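Glucose dehydrogenase (Serratia sp. FS14, PDB 7CDY) is a calcium-containing beta-propeller protein of the glucose/sorbosone dehydrogenase family, built mainly of antiparallel beta sheets joined by long loops. Local coordinates at residues L27-L35 against V54-V65; V111-L119 against K155-E166. All blocks are in the same frame, centred on the assembly; numbering follows the deposited sequence. Where two conformers were deposited one is given.

Both contacts join neighbouring sheets of the beta-propeller. In contact 1 the hairpin of strands 26-30 and 34-39 meets strand 62-67 and the loop leading into it. In contact 2 strand 109-114 and the loop after it meet strand 160-163 and the loops at its two ends. Strands 62-67 and 109-114 belong to the same antiparallel sheet. That sheet therefore packs on the sheet before it through contact 1 and on the one after it through contact 2. The contacts follow one another along the chain. Their centres lie about 18 Å apart and their nearest atoms about 8 Å, so they do not touch.

Contact 1. Residues L27-L35 against V54-V65; sequences LITERPGRL and VYAEGQGGLLEV
L62 is the main bump of this contact. Its side chain drops into a hollow lined by T29, G33 and the backbone of R34. CG lies anti to the backbone N (chi1 -179°) and points into the hollow; CD2 comes to 3.4 Å from R34 O. The floor at G33 is bare backbone, and G33 CA comes 3.8 Å from L62 CB. G33 and R34 both face E30 in a classic beta bulge, and V54 CG2 covers the same glycine from another side. V65 makes the second bump. Its CG2 sits between L27 CD1 and L35 CD1, 3.9 Å from each; the V65 side chain crosses both leucine side chains at about a right angle. T29 CG2 fills the space between L62 and V65, 3.7 Å from V65 CB.

Here two adjacent sheets of the beta-propeller meet. Strand segments 27-30 and 62-65 run nearly antiparallel, at 164°, but belong to different sheets. Few polar bonds join them. T29 OG1 donates a hydrogen bond to L63 O at 2.7 Å, nearly in line with the C=O bond. L62 N binds R31 O, and G61 CA lies close to the same oxygen. At the loop end, R31 lies along the turn 57-60. Its aliphatic CG and CD rest on G60 O and Q59 O. A bend at chi3 (58°) brings the guanidinium under G58 O, which stands 3.9 Å above the centre of one face. A water links R31 NH1 to Q59 O.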
loop_
_atom_site.group_PDB
_atom_site.type_symbol
_atom_site.label_atom_id
_atom_site.label_comp_id
_atom_site.label_asym_id
_atom_site.label_seq_id
_atom_site.Cartn_x
_atom_site.Cartn_y
_atom_site.Cartn_z
ATOM N N LEU A 27 -5.219 -9.742 -11.047
ATOM C CA LEU A 27 -4.833 -8.525 -11.737
ATOM C C LEU A 27 -3.493 -8.057 -11.190
ATOM O O LEU A 27 -3.228 -8.186 -9.993
ATOM C CB LEU A 27 -5.888 -7.435 -11.530
ATOM C CG LEU A 27 -7.259 -7.668 -12.182
ATOM C CD1 LEU A 27 -8.272 -6.649 -11.692
ATOM C CD2 LEU A 27 -7.161 -7.630 -13.695
ATOM N N ILE A 28 -2.655 -7.515 -12.074
ATOM C CA ILE A 28 -1.319 -7.047 -11.721
ATOM C C ILE A 28 -1.110 -5.695 -12.371
ATOM O O ILE A 28 -1.373 -5.539 -13.565
ATOM C CB ILE A 28 -0.228 -8.011 -12.230
ATOM C CG1 ILE A 28 -0.451 -9.419 -11.692
ATOM C CG2 ILE A 28 1.165 -7.504 -11.855
ATOM C CD1 ILE A 28 0.590 -10.430 -12.156
ATOM N N THR A 29 -0.600 -4.728 -11.613
ATOM C CA THR A 29 -0.155 -3.478 -12.204
ATOM C C THR A 29 1.343 -3.518 -12.466
ATOM O O THR A 29 2.120 -4.054 -11.669
ATOM C CB THR A 29 -0.477 -2.273 -11.315
ATOM O OG1 THR A 29 0.221 -2.403 -10.068
ATOM C CG2 THR A 29 -1.980 -2.175 -11.066
ATOM N N GLU A 30 1.735 -2.937 -13.594
ATOM C CA GLU A 30 3.124 -2.596 -13.871
ATOM C C GLU A 30 3.223 -1.087 -13.705
ATOM O O GLU A 30 2.453 -0.338 -14.329
ATOM C CB GLU A 30 3.506 -2.996 -15.296
ATOM C CG GLU A 30 3.505 -4.503 -15.555
ATOM C CD GLU A 30 3.776 -4.813 -17.011
ATOM O OE1 GLU A 30 4.943 -5.128 -17.350
ATOM O OE2 GLU A 30 2.853 -4.696 -17.832
ATOM N N ARG A 31 4.134 -0.647 -12.840
ATOM C CA ARG A 31 4.251 0.777 -12.532
ATOM C C ARG A 31 4.329 1.685 -13.754
ATOM O O ARG A 31 3.723 2.769 -13.715
ATOM C CB ARG A 31 5.402 1.034 -11.539
ATOM C CG ARG A 31 5.391 2.436 -10.948
ATOM C CD ARG A 31 6.485 2.629 -9.893
ATOM N NE ARG A 31 7.806 2.368 -10.463
ATOM C CZ ARG A 31 8.888 2.038 -9.767
ATOM N NH1 ARG A 31 8.834 1.936 -8.445
ATOM N NH2 ARG A 31 10.033 1.826 -10.401
ATOM N N PRO A 32 5.016 1.335 -14.848
ATOM C CA PRO A 32 5.024 2.236 -16.010
ATOM C C PRO A 32 3.648 2.588 -16.558
ATOM O O PRO A 32 3.540 3.570 -17.307
ATOM C CB PRO A 32 5.869 1.476 -17.041
ATOM C CG PRO A 32 6.779 0.663 -16.224
ATOM C CD PRO A 32 5.988 0.240 -15.015
ATOM N N GLY A 33 2.603 1.815 -16.244
ATOM C CA GLY A 33 1.248 2.233 -16.562
ATOM C C GLY A 33 0.348 1.197 -17.201
ATOM O O GLY A 33 -0.586 1.569 -17.916
ATOM N N ARG A 34 0.575 -0.090 -16.953
ATOM C CA ARG A 34 -0.225 -1.144 -17.565
ATOM C C ARG A 34 -0.877 -2.024 -16.508
ATOM O O ARG A 34 -0.297 -2.288 -15.449
ATOM C CB ARG A 34 0.625 -2.030 -18.477
ATOM C CG ARG A 34 1.255 -1.275 -19.630
ATOM C CD ARG A 34 2.176 -2.177 -20.436
ATOM N NE ARG A 34 3.372 -2.599 -19.707
ATOM C CZ ARG A 34 4.505 -1.906 -19.654
ATOM N NH1 ARG A 34 4.600 -0.737 -20.265
ATOM N NH2 ARG A 34 5.544 -2.378 -18.975
ATOM N N LEU A 35 -2.090 -2.485 -16.820
ATOM C CA LEU A 35 -2.826 -3.443 -16.006
ATOM C C LEU A 35 -2.941 -4.745 -16.790
ATOM O O LEU A 35 -3.295 -4.729 -17.972
ATOM C CB LEU A 35 -4.226 -2.911 -15.686
ATOM C CG LEU A 35 -5.100 -3.788 -14.780
ATOM C CD1 LEU A 35 -4.554 -3.793 -13.367
ATOM C CD2 LEU A 35 -6.526 -3.268 -14.752
ATOM N N VAL A 54 -0.621 7.930 -16.545
ATOM C CA VAL A 54 -0.039 8.123 -15.224
ATOM C C VAL A 54 1.194 9.015 -15.324
ATOM O O VAL A 54 1.730 9.268 -16.403
ATOM C CB VAL A 54 0.300 6.783 -14.537
ATOM C CG1 VAL A 54 -0.946 5.889 -14.428
ATOM C CG2 VAL A 54 1.416 6.081 -15.290
ATOM N N TYR A 55 1.662 9.457 -14.162
ATOM C CA TYR A 55 2.948 10.134 -14.025
ATOM C C TYR A 55 3.967 9.046 -13.713
ATOM O O TYR A 55 4.135 8.640 -12.559
ATOM C CB TYR A 55 2.841 11.164 -12.908
ATOM C CG TYR A 55 4.059 12.004 -12.618
ATOM C CD1 TYR A 55 4.340 13.141 -13.362
ATOM C CD2 TYR A 55 4.895 11.691 -11.550
ATOM C CE1 TYR A 55 5.443 13.930 -13.065
ATOM C CE2 TYR A 55 5.988 12.475 -11.247
ATOM C CZ TYR A 55 6.254 13.581 -12.008
ATOM O OH TYR A 55 7.352 14.351 -11.688
ATOM N N ALA A 56 4.628 8.551 -14.752
ATOM C CA ALA A 56 5.530 7.406 -14.625
ATOM C C ALA A 56 6.973 7.877 -14.479
ATOM O O ALA A 56 7.844 7.582 -15.307
ATOM C CB ALA A 56 5.364 6.483 -15.830
ATOM N N GLU A 57 7.216 8.601 -13.403
ATOM C CA GLU A 57 8.557 9.141 -13.092
ATOM C C GLU A 57 8.914 8.763 -11.650
ATOM O O GLU A 57 8.046 8.753 -10.807
ATOM C CB GLU A 57 8.571 10.668 -13.167
ATOM C CG GLU A 57 8.295 11.242 -14.549
ATOM C CD GLU A 57 9.457 11.283 -15.532
ATOM O OE1 GLU A 57 10.265 10.390 -15.480
ATOM O OE2 GLU A 57 9.495 12.162 -16.330
ATOM N N GLY A 58 10.187 8.427 -11.413
ATOM C CA GLY A 58 10.641 8.061 -10.057
ATOM C C GLY A 58 9.885 6.868 -9.487
ATOM O O GLY A 58 9.934 5.822 -10.074
ATOM N N GLN A 59 9.276 7.063 -8.318
ATOM C CA GLN A 59 8.470 6.011 -7.643
ATOM C C GLN A 59 7.011 6.078 -8.111
ATOM O O GLN A 59 6.227 5.302 -7.613
ATOM C CB GLN A 59 8.454 6.200 -6.115
ATOM C CG GLN A 59 9.730 6.709 -5.440
ATOM C CD GLN A 59 9.677 6.809 -3.922
ATOM O OE1 GLN A 59 8.712 7.257 -3.320
ATOM N NE2 GLN A 59 10.753 6.389 -3.279
ATOM N N GLY A 60 6.649 6.988 -9.017
ATOM C CA GLY A 60 5.265 7.094 -9.411
ATOM C C GLY A 60 4.915 6.280 -10.639
ATOM O O GLY A 60 5.768 5.863 -11.420
ATOM N N GLY A 61 3.619 6.074 -10.812
ATOM C CA GLY A 61 3.078 5.453 -12.006
ATOM C C GLY A 61 1.730 4.851 -11.687
ATOM O O GLY A 61 0.952 5.435 -10.921
ATOM N N LEU A 62 1.441 3.681 -12.245
ATOM C CA LEU A 62 0.238 2.956 -11.875
ATOM C C LEU A 62 0.565 2.136 -10.639
ATOM O O LEU A 62 1.550 1.384 -10.637
ATOM C CB LEU A 62 -0.229 2.050 -13.018
ATOM C CG LEU A 62 -1.505 1.255 -12.747
ATOM C CD1 LEU A 62 -2.683 2.197 -12.519
ATOM C CD2 LEU A 62 -1.794 0.331 -13.923
ATOM N N LEU A 63 -0.223 2.326 -9.578
ATOM C CA LEU A 63 0.091 1.793 -8.258
ATOM C C LEU A 63 -0.865 0.660 -7.882
ATOM O O LEU A 63 -0.717 -0.448 -8.404
ATOM C CB LEU A 63 0.180 2.918 -7.219
ATOM C CG LEU A 63 1.164 4.030 -7.630
ATOM C CD1 LEU A 63 1.067 5.230 -6.697
ATOM C CD2 LEU A 63 2.615 3.540 -7.729
ATOM N N GLU A 64 -1.830 0.885 -6.988
ATOM C CA GLU A 64 -2.649 -0.211 -6.477
ATOM C C GLU A 64 -3.765 -0.589 -7.442
ATOM O O GLU A 64 -4.377 0.276 -8.072
ATOM C CB GLU A 64 -3.285 0.177 -5.132
ATOM C CG GLU A 64 -3.849 -0.996 -4.322
ATOM C CD GLU A 64 -2.805 -1.624 -3.428
ATOM O OE1 GLU A 64 -1.770 -2.114 -3.942
ATOM O OE2 GLU A 64 -2.992 -1.614 -2.190
ATOM N N VAL A 65 -4.070 -1.885 -7.497
ATOM C CA VAL A 65 -5.310 -2.392 -8.076
ATOM C C VAL A 65 -6.089 -3.090 -6.969
ATOM O O VAL A 65 -5.535 -3.910 -6.228
ATOM C CB VAL A 65 -5.058 -3.317 -9.285
ATOM C CG1 VAL A 65 -4.155 -4.514 -8.941
ATOM C CG2 VAL A 65 -6.384 -3.794 -9.873
HETATM O O HOH W 1 6.960 2.922 -6.395
#

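Contact 2. Residues V111-L119 against K155-E166; sequences VIFRQQPKL and KLQGKLVRLTAE
Q115, Q116 and P117 meet L156 and Q157 through three hydrogen bonds, where two neighbouring sheets of the beta-propeller come together. Two of the bonds use glutamine amides and one is purely backbone. Q157 NE2 donates to P117 O at 2.7 Å, and the oxygen lies in the plane of the Q157 amide. N144 OD1 is a further partner of this nitrogen. The bend at chi2 (70°) turns the amide back toward P117, which follows a cis peptide bond. Q157 OE1 faces P117 CD at 3.5 Å. It is buried here and has no polar partner in the model.

Q115 reaches across with an extended chain. Its NE2 donates to L156 O at 3.2 Å. The bond is straight at the hydrogen, 167°, but the donor stands above the carbonyl plane. The other end of this amide is held by its own sheet, because OE1 accepts from T92 N. L156 N in turn binds Q116 O at 3.0 Å. K159 NZ ties the loop together by donating to K155 O and Q157 O, and also reaches E152 O.

Between the strands the contact is apolar. F113 fills the space between the sheets, with L163 CD1 against its CB and L156 CD1 near its CE1. V161 CG1 lies over one face of the ring, offset toward the rim. The far end is polar again. There E166 turns its carboxylate to Y96 and R76, while a water donates to I112 O at 2.8 Å and, more weakly, to E166 O.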
loop_
_atom_site.group_PDB
_atom_site.type_symbol
_atom_site.label_atom_id
_atom_site.label_comp_id
_atom_site.label_asym_id
_atom_site.label_seq_id
_atom_site.Cartn_x
_atom_site.Cartn_y
_atom_site.Cartn_z
ATOM N N VAL A 111 -11.887 9.228 -11.820
ATOM C CA VAL A 111 -11.258 9.557 -10.547
ATOM C C VAL A 111 -12.318 9.971 -9.536
ATOM O O VAL A 111 -13.248 10.732 -9.848
ATOM C CB VAL A 111 -10.230 10.678 -10.771
ATOM C CG1 VAL A 111 -9.752 11.280 -9.445
ATOM C CG2 VAL A 111 -9.054 10.154 -11.583
ATOM N N ILE A 112 -12.180 9.479 -8.310
ATOM C CA ILE A 112 -13.082 9.817 -7.213
ATOM C C ILE A 112 -12.389 10.570 -6.090
ATOM O O ILE A 112 -13.076 11.077 -5.188
ATOM C CB ILE A 112 -13.802 8.571 -6.650
ATOM C CG1 ILE A 112 -12.801 7.629 -5.963
ATOM C CG2 ILE A 112 -14.588 7.859 -7.757
ATOM C CD1 ILE A 112 -13.449 6.500 -5.168
ATOM N N PHE A 113 -11.060 10.627 -6.084
ATOM C CA PHE A 113 -10.313 11.293 -5.026
ATOM C C PHE A 113 -8.953 11.694 -5.572
ATOM O O PHE A 113 -8.299 10.900 -6.262
ATOM C CB PHE A 113 -10.130 10.379 -3.807
ATOM C CG PHE A 113 -9.127 10.911 -2.817
ATOM C CD1 PHE A 113 -9.494 11.888 -1.901
ATOM C CD2 PHE A 113 -7.804 10.478 -2.841
ATOM C CE1 PHE A 113 -8.569 12.421 -1.013
ATOM C CE2 PHE A 113 -6.876 11.003 -1.954
ATOM C CZ PHE A 113 -7.265 11.964 -1.035
ATOM N N ARG A 114 -8.510 12.896 -5.210
ATOM C CA ARG A 114 -7.195 13.388 -5.591
ATOM C C ARG A 114 -6.505 13.961 -4.374
ATOM O O ARG A 114 -7.090 14.764 -3.641
ATOM C CB ARG A 114 -7.306 14.526 -6.601
ATOM C CG ARG A 114 -7.774 14.112 -7.939
ATOM C CD ARG A 114 -7.583 15.244 -8.923
ATOM N NE ARG A 114 -7.662 14.703 -10.262
ATOM C CZ ARG A 114 -8.799 14.486 -10.908
ATOM N NH1 ARG A 114 -9.963 14.795 -10.337
ATOM N NH2 ARG A 114 -8.779 13.964 -12.120
ATOM N N GLN A 115 -5.259 13.564 -4.170
ATOM C CA GLN A 115 -4.409 14.260 -3.227
ATOM C C GLN A 115 -4.227 15.702 -3.687
ATOM O O GLN A 115 -3.888 15.961 -4.849
ATOM C CB GLN A 115 -3.062 13.549 -3.213
ATOM C CG GLN A 115 -2.057 14.135 -2.254
ATOM C CD GLN A 115 -0.791 13.304 -2.162
ATOM O OE1 GLN A 115 -0.201 12.912 -3.178
ATOM N NE2 GLN A 115 -0.374 13.021 -0.941
ATOM N N GLN A 116 -4.441 16.646 -2.771
ATOM C CA GLN A 116 -4.222 18.051 -3.040
ATOM C C GLN A 116 -3.553 18.672 -1.823
ATOM O O GLN A 116 -3.863 18.294 -0.684
ATOM C CB GLN A 116 -5.541 18.785 -3.298
ATOM C CG GLN A 116 -6.257 18.344 -4.556
ATOM C CD GLN A 116 -5.541 18.755 -5.832
ATOM O OE1 GLN A 116 -4.476 19.368 -5.804
ATOM N NE2 GLN A 116 -6.136 18.417 -6.967
ATOM N N PRO A 117 -2.627 19.614 -2.027
ATOM C CA PRO A 117 -2.094 20.015 -3.330
ATOM C C PRO A 117 -1.233 18.907 -3.930
ATOM O O PRO A 117 -0.935 17.916 -3.262
ATOM C CB PRO A 117 -1.228 21.236 -2.987
ATOM C CG PRO A 117 -0.816 21.007 -1.559
ATOM C CD PRO A 117 -2.007 20.357 -0.917
ATOM N N LYS A 118 -0.870 19.048 -5.197
ATOM C CA LYS A 118 0.083 18.141 -5.825
ATOM C C LYS A 118 1.484 18.700 -5.607
ATOM O O LYS A 118 1.793 19.800 -6.079
ATOM C CB LYS A 118 -0.219 18.010 -7.318
ATOM C CG LYS A 118 -1.519 17.297 -7.659
ATOM C CD LYS A 118 -1.777 17.360 -9.165
ATOM C CE LYS A 118 -3.062 16.650 -9.567
ATOM N NZ LYS A 118 -2.894 15.169 -9.499
ATOM N N LEU A 119 2.336 17.955 -4.884
ATOM C CA LEU A 119 3.659 18.455 -4.542
ATOM C C LEU A 119 4.805 17.537 -4.941
ATOM O O LEU A 119 5.964 17.888 -4.694
ATOM C CB LEU A 119 3.765 18.728 -3.034
ATOM C CG LEU A 119 2.793 19.772 -2.473
ATOM C CD1 LEU A 119 2.907 19.856 -0.957
ATOM C CD2 LEU A 119 3.033 21.144 -3.091
ATOM N N LYS A 155 -3.667 19.879 4.236
ATOM C CA LYS A 155 -2.981 19.260 3.108
ATOM C C LYS A 155 -3.129 17.747 3.177
ATOM O O LYS A 155 -3.071 17.161 4.259
ATOM C CB LYS A 155 -1.506 19.668 3.084
ATOM C CG LYS A 155 -1.362 21.156 2.759
ATOM C CD LYS A 155 0.059 21.612 2.593
ATOM C CE LYS A 155 0.085 23.125 2.389
ATOM N NZ LYS A 155 1.405 23.703 2.738
ATOM N N LEU A 156 -3.312 17.111 2.020
ATOM C CA LEU A 156 -3.517 15.668 1.964
ATOM C C LEU A 156 -2.210 14.874 1.875
ATOM O O LEU A 156 -2.231 13.668 1.600
ATOM C CB LEU A 156 -4.512 15.317 0.857
ATOM C CG LEU A 156 -5.920 15.795 1.204
ATOM C CD1 LEU A 156 -6.801 15.779 -0.028
ATOM C CD2 LEU A 156 -6.537 14.950 2.310
ATOM N N GLN A 157 -1.088 15.509 2.163
ATOM C CA GLN A 157 0.198 14.838 2.247
ATOM C C GLN A 157 0.337 14.114 3.578
ATOM O O GLN A 157 0.021 14.667 4.636
ATOM C CB GLN A 157 1.303 15.891 2.174
ATOM C CG GLN A 157 1.720 16.270 0.769
ATOM C CD GLN A 157 0.651 17.057 0.048
ATOM O OE1 GLN A 157 -0.078 17.861 0.658
ATOM N NE2 GLN A 157 0.538 16.828 -1.256
ATOM N N GLY A 158 0.881 12.898 3.539
ATOM C CA GLY A 158 1.197 12.185 4.772
ATOM C C GLY A 158 -0.018 11.839 5.597
ATOM O O GLY A 158 0.036 11.877 6.833
ATOM N N LYS A 159 -1.119 11.523 4.935
ATOM C CA LYS A 159 -2.389 11.242 5.578
ATOM C C LYS A 159 -2.864 9.854 5.180
ATOM O O LYS A 159 -2.589 9.368 4.073
ATOM C CB LYS A 159 -3.472 12.228 5.103
ATOM C CG LYS A 159 -3.109 13.703 5.213
ATOM C CD LYS A 159 -2.905 14.084 6.660
ATOM C CE LYS A 159 -2.787 15.594 6.894
ATOM N NZ LYS A 159 -1.485 16.152 6.440
ATOM N N LEU A 160 -3.566 9.206 6.096
ATOM C CA LEU A 160 -4.457 8.106 5.766
ATOM C C LEU A 160 -5.855 8.693 5.632
ATOM O O LEU A 160 -6.286 9.462 6.497
ATOM C CB LEU A 160 -4.426 7.065 6.882
ATOM C CG LEU A 160 -5.262 5.802 6.722
ATOM C CD1 LEU A 160 -4.954 5.103 5.410
ATOM C CD2 LEU A 160 -5.026 4.864 7.885
ATOM N N VAL A 161 -6.549 8.353 4.547
ATOM C CA VAL A 161 -7.856 8.912 4.223
ATOM C C VAL A 161 -8.879 7.785 4.278
ATOM O O VAL A 161 -8.567 6.641 3.934
ATOM C CB VAL A 161 -7.781 9.538 2.812
ATOM C CG1 VAL A 161 -9.141 9.586 2.124
ATOM C CG2 VAL A 161 -7.146 10.922 2.881
ATOM N N ARG A 162 -10.096 8.097 4.740
ATOM C CA ARG A 162 -11.214 7.152 4.716
ATOM C C ARG A 162 -12.379 7.780 3.973
ATOM O O ARG A 162 -12.836 8.873 4.340
ATOM C CB ARG A 162 -11.676 6.753 6.116
ATOM C CG ARG A 162 -12.771 5.685 6.074
ATOM C CD ARG A 162 -13.292 5.290 7.451
ATOM N NE ARG A 162 -14.027 6.377 8.085
ATOM C CZ ARG A 162 -15.236 6.271 8.635
ATOM N NH1 ARG A 162 -15.895 5.121 8.627
ATOM N NH2 ARG A 162 -15.778 7.338 9.196
ATOM N N LEU A 163 -12.877 7.083 2.947
ATOM C CA LEU A 163 -13.986 7.534 2.112
ATOM C C LEU A 163 -15.032 6.433 1.990
ATOM O O LEU A 163 -14.786 5.270 2.306
ATOM C CB LEU A 163 -13.513 7.923 0.708
ATOM C CG LEU A 163 -12.415 8.986 0.635
ATOM C CD1 LEU A 163 -11.929 9.144 -0.796
ATOM C CD2 LEU A 163 -12.911 10.311 1.195
ATOM N N THR A 164 -16.212 6.817 1.500
ATOM C CA THR A 164 -17.185 5.813 1.089
ATOM C C THR A 164 -16.736 5.150 -0.211
ATOM O O THR A 164 -15.775 5.572 -0.862
ATOM C CB THR A 164 -18.567 6.436 0.854
ATOM O OG1 THR A 164 -18.540 7.218 -0.347
ATOM C CG2 THR A 164 -19.006 7.307 2.051
ATOM N N ALA A 165 -17.490 4.120 -0.607
ATOM C CA ALA A 165 -17.243 3.424 -1.867
ATOM C C ALA A 165 -17.269 4.355 -3.072
ATOM O O ALA A 165 -16.675 4.030 -4.112
ATOM C CB ALA A 165 -18.292 2.323 -2.052
ATOM N N GLU A 166 -17.966 5.483 -2.979
ATOM C CA GLU A 166 -18.060 6.437 -4.071
ATOM C C GLU A 166 -17.124 7.622 -3.903
ATOM O O GLU A 166 -17.177 8.559 -4.703
ATOM C CB GLU A 166 -19.507 6.933 -4.220
ATOM C CG GLU A 166 -20.511 5.832 -4.557
ATOM C CD GLU A 166 -20.185 5.088 -5.844
ATOM O OE1 GLU A 166 -19.552 5.696 -6.733
ATOM O OE2 GLU A 166 -20.595 3.913 -5.955
HETATM O O HOH W 2 -15.803 11.564 -5.456
#